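Local coordinates for titin (Homo sapiens, PDB 5JDE), which is the giant filament protein of striated muscle, probably acting as a molecular spring, built largely from chained immunoglobulin-like domains such as the three here, and carrying a protein kinase, at residues I206-L211 with L230-N235. Residues are numbered along the deposited sequence; the frame is centred on the assembly and turned at random.
Sequences ISYKWL and LTHSLN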
loop_
_atom_site.group_PDB
_atom_site.type_symbol
_atom_site.label_atom_id
_atom_site.label_comp_id
_atom_site.label_asym_id
_atom_site.label_seq_id
_atom_site.Cartn_x
_atom_site.Cartn_y
_atom_site.Cartn_z
ATOM N N ILE A 206 -23.038 -1.686 -2.977
ATOM C CA ILE A 206 -22.701 -0.297 -3.262
ATOM C C ILE A 206 -23.379 0.648 -2.292
ATOM O O ILE A 206 -24.334 0.278 -1.618
ATOM C CB ILE A 206 -23.081 0.084 -4.693
ATOM C CG1 ILE A 206 -24.568 -0.204 -4.913
ATOM C CG2 ILE A 206 -22.180 -0.640 -5.696
ATOM C CD1 ILE A 206 -25.343 0.941 -5.489
ATOM N N SER A 207 -22.860 1.868 -2.214
ATOM C CA SER A 207 -23.433 2.910 -1.387
ATOM C C SER A 207 -24.553 3.616 -2.145
ATOM O O SER A 207 -24.425 3.894 -3.339
ATOM C CB SER A 207 -22.369 3.922 -0.975
ATOM O OG SER A 207 -21.541 3.389 0.037
ATOM N N TYR A 208 -25.643 3.913 -1.449
ATOM C CA TYR A 208 -26.783 4.580 -2.078
ATOM C C TYR A 208 -27.452 5.526 -1.092
ATOM O O TYR A 208 -27.193 5.464 0.109
ATOM C CB TYR A 208 -27.795 3.548 -2.587
ATOM C CG TYR A 208 -28.371 2.724 -1.460
ATOM C CD1 TYR A 208 -29.536 3.115 -0.809
ATOM C CD2 TYR A 208 -27.725 1.579 -1.018
ATOM C CE1 TYR A 208 -30.044 2.381 0.243
ATOM C CE2 TYR A 208 -28.227 0.834 0.030
ATOM C CZ TYR A 208 -29.387 1.236 0.655
ATOM O OH TYR A 208 -29.882 0.488 1.694
ATOM N N LYS A 209 -28.329 6.381 -1.609
ATOM C CA LYS A 209 -29.126 7.292 -0.800
ATOM C C LYS A 209 -30.509 7.430 -1.407
ATOM O O LYS A 209 -30.662 7.426 -2.627
ATOM C CB LYS A 209 -28.502 8.693 -0.714
ATOM C CG LYS A 209 -27.273 8.818 0.134
ATOM C CD LYS A 209 -26.883 10.286 0.250
ATOM C CE LYS A 209 -26.907 10.985 -1.103
ATOM N NZ LYS A 209 -26.348 12.368 -1.010
ATOM N N TRP A 210 -31.504 7.564 -0.544
ATOM C CA TRP A 210 -32.852 7.942 -0.965
ATOM C C TRP A 210 -33.138 9.384 -0.555
ATOM O O TRP A 210 -32.787 9.797 0.549
ATOM C CB TRP A 210 -33.896 7.019 -0.343
ATOM C CG TRP A 210 -33.917 5.619 -0.854
ATOM C CD1 TRP A 210 -33.297 4.538 -0.309
ATOM C CD2 TRP A 210 -34.648 5.135 -1.987
ATOM N NE1 TRP A 210 -33.578 3.409 -1.043
ATOM C CE2 TRP A 210 -34.408 3.750 -2.078
ATOM C CE3 TRP A 210 -35.477 5.741 -2.936
ATOM C CZ2 TRP A 210 -34.960 2.963 -3.087
ATOM C CZ3 TRP A 210 -36.024 4.960 -3.933
ATOM C CH2 TRP A 210 -35.769 3.589 -4.003
ATOM N N LEU A 211 -33.786 10.146 -1.431
ATOM C CA LEU A 211 -34.129 11.534 -1.137
ATOM C C LEU A 211 -35.626 11.796 -1.335
ATOM O O LEU A 211 -36.237 11.248 -2.248
ATOM C CB LEU A 211 -33.334 12.473 -2.035
ATOM C CG LEU A 211 -31.840 12.180 -2.194
ATOM C CD1 LEU A 211 -31.374 12.746 -3.513
ATOM C CD2 LEU A 211 -31.055 12.788 -1.057
ATOM N N LEU A 230 -29.583 -7.167 -5.782
ATOM C CA LEU A 230 -29.327 -5.919 -6.483
ATOM C C LEU A 230 -30.567 -5.031 -6.481
ATOM O O LEU A 230 -30.642 -4.047 -7.215
ATOM C CB LEU A 230 -28.870 -6.200 -7.913
ATOM C CG LEU A 230 -27.633 -7.098 -7.963
ATOM C CD1 LEU A 230 -27.997 -8.542 -8.292
ATOM C CD2 LEU A 230 -26.600 -6.559 -8.926
ATOM N N THR A 231 -31.534 -5.379 -5.641
ATOM C CA THR A 231 -32.794 -4.653 -5.595
ATOM C C THR A 231 -32.879 -3.790 -4.349
ATOM O O THR A 231 -32.634 -4.265 -3.239
ATOM C CB THR A 231 -33.985 -5.616 -5.631
ATOM O OG1 THR A 231 -33.653 -6.738 -6.456
ATOM C CG2 THR A 231 -35.210 -4.926 -6.189
ATOM N N HIS A 232 -33.210 -2.517 -4.541
ATOM C CA HIS A 232 -33.333 -1.566 -3.436
ATOM C C HIS A 232 -34.759 -1.051 -3.388
ATOM O O HIS A 232 -35.353 -0.766 -4.427
ATOM C CB HIS A 232 -32.352 -0.407 -3.602
ATOM C CG HIS A 232 -30.923 -0.844 -3.653
ATOM N ND1 HIS A 232 -30.251 -1.305 -2.544
ATOM C CD2 HIS A 232 -30.064 -0.962 -4.691
ATOM C CE1 HIS A 232 -29.021 -1.643 -2.886
ATOM N NE2 HIS A 232 -28.882 -1.450 -4.185
ATOM N N SER A 233 -35.314 -0.934 -2.187
ATOM C CA SER A 233 -36.714 -0.581 -2.073
ATOM C C SER A 233 -36.910 0.478 -1.017
ATOM O O SER A 233 -36.186 0.528 -0.021
ATOM C CB SER A 233 -37.569 -1.812 -1.749
ATOM O OG SER A 233 -37.143 -2.440 -0.555
ATOM N N LEU A 234 -37.890 1.334 -1.274
ATOM C CA LEU A 234 -38.339 2.330 -0.324
ATOM C C LEU A 234 -39.812 2.080 -0.064
ATOM O O LEU A 234 -40.654 2.375 -0.903
ATOM C CB LEU A 234 -38.120 3.744 -0.850
ATOM C CG LEU A 234 -38.604 4.826 0.107
ATOM C CD1 LEU A 234 -37.738 4.845 1.349
ATOM C CD2 LEU A 234 -38.613 6.181 -0.575
ATOM N N ASN A 235 -40.097 1.506 1.097
ATOM C CA ASN A 235 -41.450 1.170 1.507
ATOM C C ASN A 235 -42.003 2.269 2.408
ATOM O O ASN A 235 -41.362 2.660 3.389
ATOM C CB ASN A 235 -41.450 -0.192 2.214
ATOM C CG ASN A 235 -42.846 -0.688 2.539
ATOM O OD1 ASN A 235 -43.412 -0.341 3.575
ATOM N ND2 ASN A 235 -43.407 -1.511 1.655
#
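W210 lies against L234 in the core of an I-set immunoglobulin domain, a beta sandwich in which strand 209-212 of one sheet faces strand 231-236 of the other; over the short segments the axes pass 9.4 Å apart at 33°. W210 fits the core tryptophan of the immunoglobulin fold. Its bond from CA to CB heads toward strand 231-236; CG stands anti to the carbonyl carbon, beside the backbone N (chi1 -70°), and the indole extends toward the facing strand. W210 NE1 lies 4.0 Å from S233 O. Over the six-membered ring of W210 sits L234 CB, 3.7 Å from the centroid and practically on the ring normal, a CH-pi contact, about equally far from CD2, CE2, CE3, CZ3 and CH2. W210 CE3 also meets L234 CD2 at 3.9 Å, while W210 CZ2 and CH2 approach L234 N, with H232 O near the ring plane at the edge. F249 packs edge-to-face with the indole. Farther back, the rings of Y208 and H232 meet obliquely, planes at 38° and centroids 4.6 Å apart. T227 OG1 is hydrogen-bonded to H232 ND1, linking H232 to strand 223-227, and only weakly to Y208 OH. I206 just touches H232, its CD1 4.5 Å from H232 NE2.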